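Local coordinates for metallo-beta-lactamase family protein (Staphylococcus aureus, PDB 3R2U) that probably acts as an iron-dependent enzyme with a metallo-beta-lactamase fold, working on a still undefined substrate and carrying a C-terminal rhodanese-like region, at residues Ser39-Cys44 with Ala50-Pro55; Ser61-Ala66 with Leu71-Ala76; Ser87-Val92 with Ile100-Glu105. All coordinates share one frame; numbering follows the deposited sequence. Where two conformers were deposited one is given.

Contact 1: residues Ser39-Cys44 with Ala50-Pro55; sequences SYLIGC and AMIIDP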
ATOM      1  N   SER A  39      14.544  -8.574  16.678  1.00 16.53           N
ATOM      2  CA  SER A  39      15.170  -9.685  15.991  1.00 15.40           C
ATOM      3  C   SER A  39      16.212  -9.056  15.063  1.00 16.21           C
ATOM      4  O   SER A  39      16.164  -7.848  14.810  1.00 17.76           O
ATOM      5  CB  SER A  39      14.157 -10.530  15.234  1.00 16.25           C
ATOM      6  OG  SER A  39      13.359  -9.790  14.341  1.00 16.40           O
ATOM      7  N   TYR A  40      17.122  -9.870  14.535  1.00 16.10           N
ATOM      8  CA  TYR A  40      18.244  -9.373  13.754  1.00 17.53           C
ATOM      9  C   TYR A  40      18.566 -10.273  12.582  1.00 19.00           C
ATOM     10  O   TYR A  40      18.357 -11.495  12.633  1.00 19.70           O
ATOM     11  CB  TYR A  40      19.499  -9.299  14.662  1.00 16.67           C
ATOM     12  CG  TYR A  40      19.318  -8.420  15.905  1.00 18.25           C
ATOM     13  CD1 TYR A  40      18.778  -8.942  17.085  1.00 19.01           C
ATOM     14  CD2 TYR A  40      19.668  -7.072  15.892  1.00 17.10           C
ATOM     15  CE1 TYR A  40      18.588  -8.138  18.231  1.00 18.17           C
ATOM     16  CE2 TYR A  40      19.484  -6.263  17.025  1.00 19.05           C
ATOM     17  CZ  TYR A  40      18.947  -6.810  18.189  1.00 18.82           C
ATOM     18  OH  TYR A  40      18.751  -6.022  19.287  1.00 18.04           O
ATOM     19  N   LEU A  41      19.058  -9.652  11.520  1.00 18.23           N
ATOM     20  CA  LEU A  41      19.586 -10.373  10.372  1.00 18.21           C
ATOM     21  C   LEU A  41      21.036  -9.938  10.251  1.00 18.85           C
ATOM     22  O   LEU A  41      21.327  -8.741  10.264  1.00 19.24           O
ATOM     23  CB  LEU A  41      18.819 -10.051   9.076  1.00 17.31           C
ATOM     24  CG  LEU A  41      19.252 -10.757   7.782  1.00 21.27           C
ATOM     25  CD1 LEU A  41      18.943 -12.222   7.861  1.00 18.65           C
ATOM     26  CD2 LEU A  41      18.556 -10.161   6.561  1.00 20.42           C
ATOM     27  N   ILE A  42      21.942 -10.914  10.228  1.00 19.06           N
ATOM     28  CA  ILE A  42      23.359 -10.683   9.976  1.00 19.89           C
ATOM     29  C   ILE A  42      23.712 -11.478   8.725  1.00 19.70           C
ATOM     30  O   ILE A  42      23.144 -12.544   8.460  1.00 18.57           O
ATOM     31  CB  ILE A  42      24.295 -11.084  11.152  1.00 20.73           C
ATOM     32  CG1 ILE A  42      24.114 -12.558  11.531  1.00 19.76           C
ATOM     33  CG2 ILE A  42      24.075 -10.125  12.363  1.00 20.52           C
ATOM     34  CD1 ILE A  42      24.955 -12.995  12.742  1.00 21.68           C
ATOM     35  N   GLY A  43      24.620 -10.939   7.936  1.00 19.87           N
ATOM     36  CA  GLY A  43      24.988 -11.576   6.709  1.00 21.17           C
ATOM     37  C   GLY A  43      26.436 -11.412   6.357  1.00 21.59           C
ATOM     38  O   GLY A  43      27.032 -10.352   6.589  1.00 20.90           O
ATOM     39  N   CYS A  44      26.992 -12.467   5.769  1.00 23.58           N
ATOM     40  CA  CYS A  44      28.387 -12.489   5.345  1.00 24.75           C
ATOM     41  C   CYS A  44      28.436 -12.057   3.897  1.00 28.18           C
ATOM     42  O   CYS A  44      27.934 -12.763   3.007  1.00 25.90           O
ATOM     43  CB  CYS A  44      28.939 -13.902   5.481  1.00 26.32           C
ATOM     44  SG  CYS A  44      30.626 -14.132   4.892  1.00 26.60           S
ATOM     45  N   ALA A  50      23.479 -15.954   5.616  1.00 21.00           N
ATOM     46  CA  ALA A  50      22.817 -15.011   6.517  1.00 20.59           C
ATOM     47  C   ALA A  50      22.038 -15.753   7.587  1.00 19.24           C
ATOM     48  O   ALA A  50      21.534 -16.859   7.350  1.00 19.77           O
ATOM     49  CB  ALA A  50      21.905 -14.079   5.738  1.00 18.56           C
ATOM     50  N   MET A  51      21.952 -15.134   8.761  1.00 18.68           N
ATOM     51  CA  MET A  51      21.267 -15.703   9.903  1.00 17.21           C
ATOM     52  C   MET A  51      20.239 -14.765  10.510  1.00 16.92           C
ATOM     53  O   MET A  51      20.495 -13.565  10.642  1.00 15.38           O
ATOM     54  CB  MET A  51      22.279 -16.030  11.011  1.00 17.41           C
ATOM     55  CG  MET A  51      21.612 -16.507  12.312  1.00 20.51           C
ATOM     56  SD  MET A  51      22.723 -16.787  13.692  1.00 28.90           S
ATOM     57  CE  MET A  51      23.294 -18.460  13.373  1.00 18.38           C
ATOM     58  N   ILE A  52      19.080 -15.319  10.888  1.00 16.96           N
ATOM     59  CA  ILE A  52      18.071 -14.554  11.630  1.00 16.56           C
ATOM     60  C   ILE A  52      18.195 -14.929  13.105  1.00 17.20           C
ATOM     61  O   ILE A  52      18.185 -16.115  13.445  1.00 16.49           O
ATOM     62  CB  ILE A  52      16.631 -14.886  11.243  1.00 16.09           C
ATOM     63  CG1 ILE A  52      16.383 -14.739   9.742  1.00 18.70           C
ATOM     64  CG2 ILE A  52      15.678 -13.972  12.008  1.00 14.43           C
ATOM     65  CD1 ILE A  52      15.057 -15.365   9.292  1.00 13.72           C
ATOM     66  N   ILE A  53      18.285 -13.928  13.977  1.00 18.35           N
ATOM     67  CA  ILE A  53      18.306 -14.155  15.425  1.00 17.96           C
ATOM     68  C   ILE A  53      16.943 -13.750  16.013  1.00 17.91           C
ATOM     69  O   ILE A  53      16.446 -12.641  15.758  1.00 17.29           O
ATOM     70  CB  ILE A  53      19.441 -13.388  16.094  1.00 19.59           C
ATOM     71  CG1 ILE A  53      20.778 -13.962  15.595  1.00 22.41           C
ATOM     72  CG2 ILE A  53      19.328 -13.508  17.611  1.00 17.31           C
ATOM     73  CD1 ILE A  53      21.942 -13.199  16.037  1.00 28.05           C
ATOM     74  N   ASP A  54      16.359 -14.660  16.794  1.00 16.99           N
ATOM     75  CA  ASP A  54      15.040 -14.518  17.390  1.00 17.72           C
ATOM     76  C   ASP A  54      13.930 -14.201  16.368  1.00 17.20           C
ATOM     77  O   ASP A  54      13.187 -13.250  16.517  1.00 17.54           O
ATOM     78  CB  ASP A  54      15.060 -13.520  18.575  1.00 17.73           C
ATOM     79  CG  ASP A  54      15.750 -14.099  19.834  1.00 20.20           C
ATOM     80  OD1 ASP A  54      15.899 -15.349  19.906  1.00 19.63           O
ATOM     81  OD2 ASP A  54      16.091 -13.312  20.773  1.00 20.58           O
ATOM     82  N   PRO A  55      13.789 -15.041  15.343  1.00 17.35           N
ATOM     83  CA  PRO A  55      12.775 -14.763  14.348  1.00 16.97           C
ATOM     84  C   PRO A  55      11.348 -14.865  14.832  1.00 17.28           C
ATOM     85  O   PRO A  55      11.034 -15.701  15.665  1.00 14.76           O
ATOM     86  CB  PRO A  55      12.993 -15.867  13.321  1.00 17.69           C
ATOM     87  CG  PRO A  55      13.613 -16.992  14.109  1.00 19.43           C
ATOM     88  CD  PRO A  55      14.516 -16.286  15.051  1.00 17.58           C
TER
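Tyr-40 to Gly-43 pair with Ile-53 to Ala-50 as a buried antiparallel beta hairpin in one of the two mixed sheets of the metallo-beta-lactamase domain. Tyr-40 and Ile-53 form a hydrogen-bonded pair with bonds both ways, the shorter from Ile-53 N to Tyr-40 O at 2.8 Å. Ile-42 and Met-51 repeat the pattern, Met-51 N reaching Ile-42 O at 2.9 Å. Between them lies the non-hydrogen-bonded pair Leu-41 and Ile-52. With CG opposite its backbone N (chi1 -179°) and chi2 at 68°, Leu-41 brings CD1 back over the partner strand, 4.1 Å from both Ala-50 CB and Ile-52 CG1. On the other face Ile-42 and Met-51 run side by side, Ile-42 CG1 4.0 Å from Met-51 CB. There the Tyr-40 ring meets Phe-166 edge-to-face, and its hydroxyl bonds to Pro-217 O. The two hydrogen-bonded pairs satisfy each other's inward-facing backbone groups; Ser-39, Leu-41 and Gly-43 bond outward to strand 25-32, and Ala-50 to strand 72-77. About 8 Å from the ferric ion, the Asp-54 side chain holds Thr-79 N and His-82 NE2 through OD1; these flank the iron ligand His-80 in the chain, which probably helps to order the loop near the metal.

Contact 2: residues Ser61-Ala66 with Leu71-Ala76; sequences SYIRVA and LTITHA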
ATOM      1  N   SER A  61       9.803 -10.114   6.132  0.50 18.22           N
ATOM      2  CA  SER A  61      10.684  -8.963   6.270  0.50 17.98           C
ATOM      3  C   SER A  61      12.139  -9.361   6.164  0.50 18.09           C
ATOM      4  O   SER A  61      12.909  -8.709   5.461  0.50 16.77           O
ATOM      5  CB  SER A  61      10.433  -8.223   7.582  0.50 18.60           C
ATOM      6  OG  SER A  61       9.276  -7.417   7.485  0.50 17.87           O
ATOM      7  N   TYR A  62      12.516 -10.443   6.837  1.00 17.53           N
ATOM      8  CA  TYR A  62      13.890 -10.903   6.786  1.00 17.96           C
ATOM      9  C   TYR A  62      14.237 -11.300   5.343  1.00 18.66           C
ATOM     10  O   TYR A  62      15.297 -10.940   4.819  1.00 20.06           O
ATOM     11  CB  TYR A  62      14.126 -12.098   7.711  1.00 17.70           C
ATOM     12  CG  TYR A  62      13.580 -11.960   9.110  1.00 16.47           C
ATOM     13  CD1 TYR A  62      14.087 -11.012   9.997  1.00 19.57           C
ATOM     14  CD2 TYR A  62      12.593 -12.828   9.572  1.00 15.47           C
ATOM     15  CE1 TYR A  62      13.600 -10.909  11.282  1.00 16.41           C
ATOM     16  CE2 TYR A  62      12.097 -12.737  10.842  1.00 14.85           C
ATOM     17  CZ  TYR A  62      12.606 -11.795  11.709  1.00 15.50           C
ATOM     18  OH  TYR A  62      12.094 -11.715  12.974  1.00 15.04           O
ATOM     19  N   ILE A  63      13.323 -12.038   4.714  1.00 18.80           N
ATOM     20  CA  ILE A  63      13.490 -12.501   3.338  1.00 19.40           C
ATOM     21  C   ILE A  63      13.676 -11.337   2.348  1.00 20.50           C
ATOM     22  O   ILE A  63      14.594 -11.376   1.528  1.00 19.86           O
ATOM     23  CB  ILE A  63      12.292 -13.389   2.897  1.00 19.29           C
ATOM     24  CG1 ILE A  63      12.324 -14.720   3.653  1.00 19.68           C
ATOM     25  CG2 ILE A  63      12.314 -13.621   1.388  1.00 16.87           C
ATOM     26  CD1 ILE A  63      11.070 -15.574   3.485  1.00 17.70           C
ATOM     27  N   ARG A  64      12.823 -10.316   2.454  0.60 20.63           N
ATOM     28  CA  ARG A  64      12.891  -9.146   1.575  0.60 22.45           C
ATOM     29  C   ARG A  64      14.235  -8.429   1.706  0.60 21.67           C
ATOM     30  O   ARG A  64      14.874  -8.123   0.704  0.60 22.25           O
ATOM     31  CB  ARG A  64      11.720  -8.177   1.845  0.60 23.53           C
ATOM     32  CG  ARG A  64      10.409  -8.648   1.224  0.60 28.43           C
ATOM     33  CD  ARG A  64       9.195  -7.735   1.517  0.60 31.30           C
ATOM     34  NE  ARG A  64       8.419  -8.160   2.694  0.60 36.97           N
ATOM     35  CZ  ARG A  64       8.332  -7.520   3.868  0.60 35.16           C
ATOM     36  NH1 ARG A  64       7.578  -8.040   4.843  0.60 32.29           N
ATOM     37  NH2 ARG A  64       8.963  -6.368   4.076  0.60 32.59           N
ATOM     38  N   VAL A  65      14.659  -8.186   2.939  1.00 19.33           N
ATOM     39  CA  VAL A  65      15.941  -7.535   3.202  1.00 19.82           C
ATOM     40  C   VAL A  65      17.101  -8.408   2.686  1.00 19.49           C
ATOM     41  O   VAL A  65      17.996  -7.911   2.030  1.00 19.93           O
ATOM     42  CB  VAL A  65      16.137  -7.198   4.692  1.00 19.15           C
ATOM     43  CG1 VAL A  65      17.569  -6.789   4.977  1.00 18.05           C
ATOM     44  CG2 VAL A  65      15.148  -6.094   5.111  1.00 17.54           C
ATOM     45  N   ALA A  66      17.077  -9.704   2.963  1.00 19.99           N
ATOM     46  CA  ALA A  66      18.127 -10.607   2.432  1.00 20.04           C
ATOM     47  C   ALA A  66      18.193 -10.509   0.898  1.00 20.74           C
ATOM     48  O   ALA A  66      19.270 -10.391   0.313  1.00 21.45           O
ATOM     49  CB  ALA A  66      17.873 -12.063   2.874  1.00 19.66           C
ATOM     50  N   LEU A  71      21.824 -11.725  -0.055  1.00 24.40           N
ATOM     51  CA  LEU A  71      22.104 -12.744   0.941  1.00 22.88           C
ATOM     52  C   LEU A  71      21.086 -13.866   0.852  1.00 23.34           C
ATOM     53  O   LEU A  71      19.977 -13.679   0.347  1.00 23.29           O
ATOM     54  CB  LEU A  71      22.029 -12.126   2.331  1.00 21.54           C
ATOM     55  CG  LEU A  71      22.984 -10.973   2.628  1.00 21.12           C
ATOM     56  CD1 LEU A  71      22.521 -10.209   3.866  1.00 24.37           C
ATOM     57  CD2 LEU A  71      24.406 -11.468   2.756  1.00 19.41           C
ATOM     58  N   THR A  72      21.456 -15.019   1.382  1.00 23.41           N
ATOM     59  CA  THR A  72      20.583 -16.168   1.434  1.00 23.41           C
ATOM     60  C   THR A  72      20.452 -16.577   2.895  1.00 22.70           C
ATOM     61  O   THR A  72      21.448 -16.810   3.568  1.00 22.35           O
ATOM     62  CB  THR A  72      21.156 -17.345   0.618  1.00 24.70           C
ATOM     63  OG1 THR A  72      21.323 -16.929  -0.735  1.00 28.58           O
ATOM     64  CG2 THR A  72      20.214 -18.557   0.658  1.00 22.75           C
ATOM     65  N   ILE A  73      19.219 -16.665   3.384  1.00 22.35           N
ATOM     66  CA  ILE A  73      18.988 -17.054   4.769  1.00 20.51           C
ATOM     67  C   ILE A  73      19.231 -18.550   4.867  1.00 21.52           C
ATOM     68  O   ILE A  73      18.445 -19.346   4.359  1.00 21.85           O
ATOM     69  CB  ILE A  73      17.573 -16.695   5.232  1.00 20.80           C
ATOM     70  CG1 ILE A  73      17.376 -15.172   5.153  1.00 22.12           C
ATOM     71  CG2 ILE A  73      17.325 -17.217   6.657  1.00 17.59           C
ATOM     72  CD1 ILE A  73      15.982 -14.730   5.385  1.00 18.88           C
ATOM     73  N   THR A  74      20.358 -18.896   5.479  1.00 21.39           N
ATOM     74  CA  THR A  74      20.828 -20.260   5.637  1.00 22.16           C
ATOM     75  C   THR A  74      20.846 -20.683   7.102  1.00 20.86           C
ATOM     76  O   THR A  74      21.038 -21.840   7.407  1.00 19.32           O
ATOM     77  CB  THR A  74      22.269 -20.368   5.110  1.00 23.62           C
ATOM     78  OG1 THR A  74      23.047 -19.288   5.664  1.00 24.49           O
ATOM     79  CG2 THR A  74      22.309 -20.281   3.563  1.00 26.15           C
ATOM     80  N   HIS A  75      20.632 -19.733   8.013  1.00 20.73           N
ATOM     81  CA  HIS A  75      20.724 -19.998   9.441  1.00 20.61           C
ATOM     82  C   HIS A  75      19.707 -19.193  10.242  1.00 20.28           C
ATOM     83  O   HIS A  75      19.256 -18.128   9.802  1.00 19.50           O
ATOM     84  CB  HIS A  75      22.092 -19.540   9.995  1.00 21.18           C
ATOM     85  CG  HIS A  75      23.296 -20.194   9.373  1.00 22.51           C
ATOM     86  ND1 HIS A  75      23.729 -19.910   8.094  1.00 25.49           N
ATOM     87  CD2 HIS A  75      24.225 -21.026   9.905  1.00 25.54           C
ATOM     88  CE1 HIS A  75      24.836 -20.589   7.845  1.00 27.99           C
ATOM     89  NE2 HIS A  75      25.155 -21.279   8.926  1.00 25.20           N
ATOM     90  N   ALA A  76      19.377 -19.711  11.424  1.00 18.39           N
ATOM     91  CA  ALA A  76      18.589 -18.978  12.419  1.00 19.66           C
ATOM     92  C   ALA A  76      18.959 -19.502  13.804  1.00 18.34           C
ATOM     93  O   ALA A  76      19.257 -20.676  13.983  1.00 21.10           O
ATOM     94  CB  ALA A  76      17.090 -19.105  12.177  1.00 18.50           C
TER
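Tyr-62 meets Ile-73 through CB and not through its flat ring, which leads away from strand 72-76 to an edge-to-face stack with Phe-30, its hydroxyl hydrogen-bonded to Ser-39 OG and Ile-56 N. The imidazole of His-75 has Thr-74 OG1 at its edge and in its plane, hydrogen-bonded to ND1 at 2.6 Å. That short bond probably limits rotation of the ring, and the same threonine hydroxyl makes a weak bond to Ala-50 O.

The contact itself is aliphatic and is carried by Ile-73 and Ala-66. With CG1 opposite the carbonyl carbon (chi1 -61°) and an extended chi2, the Ile-73 side chain reaches toward helix 61-66 and sets CD1 against the peptide link between Tyr-62 and Ile-63, 3.8 Å from Ile-63 N. CD1 also lies 4.0 Å from Tyr-62 CB and equally far from CG1 of Ile-63, whose side chain crosses that of Ile-73 at about a right angle. One helical turn on, Ala-66 CB rests 3.9 Å from Ile-73 CG1 and 4.2 Å from Leu-71 CB, just before the strand begins. A single backbone bond joins the segments: Leu-71 N donates to Ala-66 O at 2.9 Å, from a position tilted 32° out of the carbonyl plane. Ile-63 also packs on Tyr-366 of a second subunit.

The axes of 61-66 and 72-76 make an angle of 124°. Helix 60-69 here links the parallel neighbours 49-53 and 72-77, a beta-alpha-beta crossover with its helix packed on the sheet.

Contact 3: residues Ser87-Val92 with Ile100-Glu105; sequences SGIRDV and IYVSGE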
ATOM      1  N   SER A  87       7.740 -18.012  18.446  1.00 19.29           N
ATOM      2  CA  SER A  87       8.965 -18.193  17.678  1.00 18.40           C
ATOM      3  C   SER A  87       8.737 -18.679  16.256  1.00 19.19           C
ATOM      4  O   SER A  87       7.954 -19.599  16.021  1.00 17.12           O
ATOM      5  CB  SER A  87       9.837 -19.238  18.361  1.00 21.52           C
ATOM      6  OG  SER A  87      10.942 -19.590  17.544  1.00 20.53           O
ATOM      7  N   GLY A  88       9.468 -18.090  15.316  1.00 17.31           N
ATOM      8  CA  GLY A  88       9.439 -18.566  13.936  1.00 18.15           C
ATOM      9  C   GLY A  88      10.582 -19.546  13.631  1.00 18.62           C
ATOM     10  O   GLY A  88      10.766 -19.943  12.490  1.00 19.86           O
ATOM     11  N   ILE A  89      11.308 -20.011  14.654  1.00 19.27           N
ATOM     12  CA  ILE A  89      12.502 -20.834  14.402  1.00 18.67           C
ATOM     13  C   ILE A  89      12.203 -22.161  13.699  1.00 18.62           C
ATOM     14  O   ILE A  89      12.966 -22.573  12.821  1.00 18.38           O
ATOM     15  CB  ILE A  89      13.377 -21.059  15.679  1.00 18.82           C
ATOM     16  CG1 ILE A  89      14.807 -21.477  15.305  1.00 23.58           C
ATOM     17  CG2 ILE A  89      12.769 -22.105  16.601  1.00 17.80           C
ATOM     18  CD1 ILE A  89      15.771 -20.382  15.231  1.00 25.90           C
ATOM     19  N   ARG A  90      11.122 -22.834  14.082  0.70 17.02           N
ATOM     20  CA  ARG A  90      10.749 -24.072  13.427  0.70 17.91           C
ATOM     21  C   ARG A  90      10.314 -23.787  11.981  0.70 19.25           C
ATOM     22  O   ARG A  90      10.587 -24.575  11.080  0.70 19.81           O
ATOM     23  CB  ARG A  90       9.647 -24.795  14.204  0.70 18.12           C
ATOM     24  CG  ARG A  90      10.105 -25.363  15.569  0.70 19.20           C
ATOM     25  CD  ARG A  90       8.940 -26.031  16.272  0.70 19.45           C
ATOM     26  NE  ARG A  90       9.266 -26.487  17.623  0.70 21.19           N
ATOM     27  CZ  ARG A  90       9.328 -25.702  18.698  0.70 19.72           C
ATOM     28  NH1 ARG A  90       9.617 -26.228  19.877  0.70 20.49           N
ATOM     29  NH2 ARG A  90       9.116 -24.395  18.602  0.70 21.89           N
ATOM     30  N   ASP A  91       9.642 -22.659  11.765  1.00 19.63           N
ATOM     31  CA  ASP A  91       9.215 -22.259  10.413  1.00 20.35           C
ATOM     32  C   ASP A  91      10.449 -22.051   9.533  1.00 20.24           C
ATOM     33  O   ASP A  91      10.440 -22.400   8.341  1.00 20.66           O
ATOM     34  CB  ASP A  91       8.370 -20.967  10.425  1.00 19.12           C
ATOM     35  CG  ASP A  91       6.940 -21.183  10.924  1.00 22.34           C
ATOM     36  OD1 ASP A  91       6.736 -21.729  12.045  1.00 23.02           O
ATOM     37  OD2 ASP A  91       6.005 -20.758  10.175  1.00 20.98           O
ATOM     38  N   VAL A  92      11.506 -21.479  10.114  1.00 18.91           N
ATOM     39  CA  VAL A  92      12.744 -21.257   9.359  1.00 19.21           C
ATOM     40  C   VAL A  92      13.347 -22.590   8.880  1.00 19.81           C
ATOM     41  O   VAL A  92      13.691 -22.738   7.715  1.00 20.35           O
ATOM     42  CB  VAL A  92      13.791 -20.479  10.173  1.00 19.61           C
ATOM     43  CG1 VAL A  92      15.158 -20.511   9.471  1.00 16.68           C
ATOM     44  CG2 VAL A  92      13.314 -19.066  10.392  1.00 18.35           C
ATOM     45  N   ILE A 100      19.176 -24.511  12.103  1.00 20.27           N
ATOM     46  CA  ILE A 100      18.719 -23.747  13.252  1.00 19.87           C
ATOM     47  C   ILE A 100      19.476 -24.145  14.503  1.00 20.59           C
ATOM     48  O   ILE A 100      19.877 -25.291  14.664  1.00 21.03           O
ATOM     49  CB  ILE A 100      17.193 -23.799  13.448  1.00 19.88           C
ATOM     50  CG1 ILE A 100      16.713 -25.231  13.712  1.00 19.62           C
ATOM     51  CG2 ILE A 100      16.504 -23.213  12.191  1.00 17.98           C
ATOM     52  CD1 ILE A 100      15.280 -25.280  14.254  1.00 19.65           C
ATOM     53  N   TYR A 101      19.689 -23.156  15.364  1.00 21.19           N
ATOM     54  CA  TYR A 101      20.483 -23.294  16.573  1.00 21.21           C
ATOM     55  C   TYR A 101      19.668 -22.807  17.746  1.00 21.06           C
ATOM     56  O   TYR A 101      19.207 -21.661  17.760  1.00 19.75           O
ATOM     57  CB  TYR A 101      21.778 -22.468  16.434  1.00 20.84           C
ATOM     58  CG  TYR A 101      22.574 -22.887  15.211  1.00 21.64           C
ATOM     59  CD1 TYR A 101      22.213 -22.431  13.945  1.00 23.10           C
ATOM     60  CD2 TYR A 101      23.652 -23.757  15.310  1.00 20.89           C
ATOM     61  CE1 TYR A 101      22.894 -22.816  12.826  1.00 21.14           C
ATOM     62  CE2 TYR A 101      24.353 -24.161  14.176  1.00 20.75           C
ATOM     63  CZ  TYR A 101      23.966 -23.680  12.939  1.00 23.98           C
ATOM     64  OH  TYR A 101      24.624 -24.052  11.787  1.00 30.27           O
ATOM     65  N   VAL A 102      19.438 -23.703  18.701  1.00 20.04           N
ATOM     66  CA  VAL A 102      18.707 -23.363  19.895  1.00 19.49           C
ATOM     67  C   VAL A 102      19.490 -23.929  21.082  1.00 20.40           C
ATOM     68  O   VAL A 102      20.340 -24.804  20.928  1.00 18.77           O
ATOM     69  CB  VAL A 102      17.273 -23.922  19.885  1.00 20.19           C
ATOM     70  CG1 VAL A 102      16.491 -23.403  18.669  1.00 19.37           C
ATOM     71  CG2 VAL A 102      17.282 -25.436  19.944  1.00 19.67           C
ATOM     72  N   SER A 103      19.208 -23.418  22.266  1.00 19.89           N
ATOM     73  CA  SER A 103      19.908 -23.861  23.441  1.00 20.88           C
ATOM     74  C   SER A 103      19.685 -25.323  23.848  1.00 21.98           C
ATOM     75  O   SER A 103      18.546 -25.804  23.950  1.00 20.57           O
ATOM     76  CB  SER A 103      19.554 -22.960  24.630  1.00 21.58           C
ATOM     77  OG  SER A 103      20.217 -23.407  25.824  1.00 20.48           O
ATOM     78  N   GLY A 104      20.804 -26.009  24.090  1.00 22.39           N
ATOM     79  CA  GLY A 104      20.805 -27.350  24.656  1.00 24.52           C
ATOM     80  C   GLY A 104      21.248 -27.259  26.110  1.00 25.58           C
ATOM     81  O   GLY A 104      21.610 -28.255  26.705  1.00 25.81           O
ATOM     82  N   GLU A 105      21.239 -26.053  26.682  1.00 26.17           N
ATOM     83  CA  GLU A 105      21.653 -25.841  28.067  1.00 29.00           C
ATOM     84  C   GLU A 105      20.451 -25.927  28.996  1.00 31.85           C
ATOM     85  O   GLU A 105      20.262 -25.093  29.872  1.00 34.33           O
ATOM     86  CB  GLU A 105      22.335 -24.480  28.229  1.00 27.55           C
ATOM     87  CG  GLU A 105      23.702 -24.357  27.553  1.00 28.65           C
ATOM     88  CD  GLU A 105      24.809 -25.149  28.255  1.00 31.72           C
ATOM     89  OE1 GLU A 105      24.512 -25.843  29.254  1.00 29.70           O
ATOM     90  OE2 GLU A 105      25.982 -25.085  27.798  1.00 32.06           O
TER
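Ile-89 packs against Ile-100 in an unusual rotamer: chi1 places CG1 opposite the backbone N, but chi2, at 95°, falls well away from a staggered value. The first torsion sets CG1 at 3.8 Å from Ile-100 CB, the second turns CD1 to within 4.1 Å of the same Ile-100 CB, and the two side chains meet at a slant. Ile-100 answers with two branches. Its CG2 comes within 3.7 Å of Ile-89 O and its CD1 within 3.8 Å of that same oxygen, so that hydrocarbon lies close to a carbonyl of the first helical turn. Helix 89-96 links strands 72-77 and 99-103, parallel neighbours in the sheet, making a beta-alpha-beta unit whose Ile-89 and Val-92 also pack on Ala-76 of strand 72-77. No hydrogen bond spans the two segments. Val-92, a turn further along, runs alongside Ile-100 but points the opposite way, CG1 to CG2 at 4.1 Å, and Ile-89 CG1 reaches Val-102 CG1 at 4.2 Å. Tyr-101 points the other way and stacks on His-120. Just before the helix, Ser-87 OG accepts from Ile-89 N at 2.9 Å in an ST turn and also bonds to Glu-78 OE1, with Gly-88 at the N-cap.

From the N terminus the three contacts follow in series, without nesting or crossing. Contact 1 closes the short hairpin turn between strands 37-44 and 49-53; contact 2 closes the short connection from helix 60-69 to strand 72-77; contact 3 closes the passage from helix 89-96 into strand 99-103. All reach one mixed sheet, in which 49-53, 72-77 and 99-103 lie side by side. Backbone hydrogen bonds from Thr-74 N to Ala-50 O and from Tyr-101 N to Ala-76 O join contacts 1 and 2 and contacts 2 and 3, and another between Gly-88 N and Pro-55 O ties the end of the hairpin directly to the start of helix 89-96.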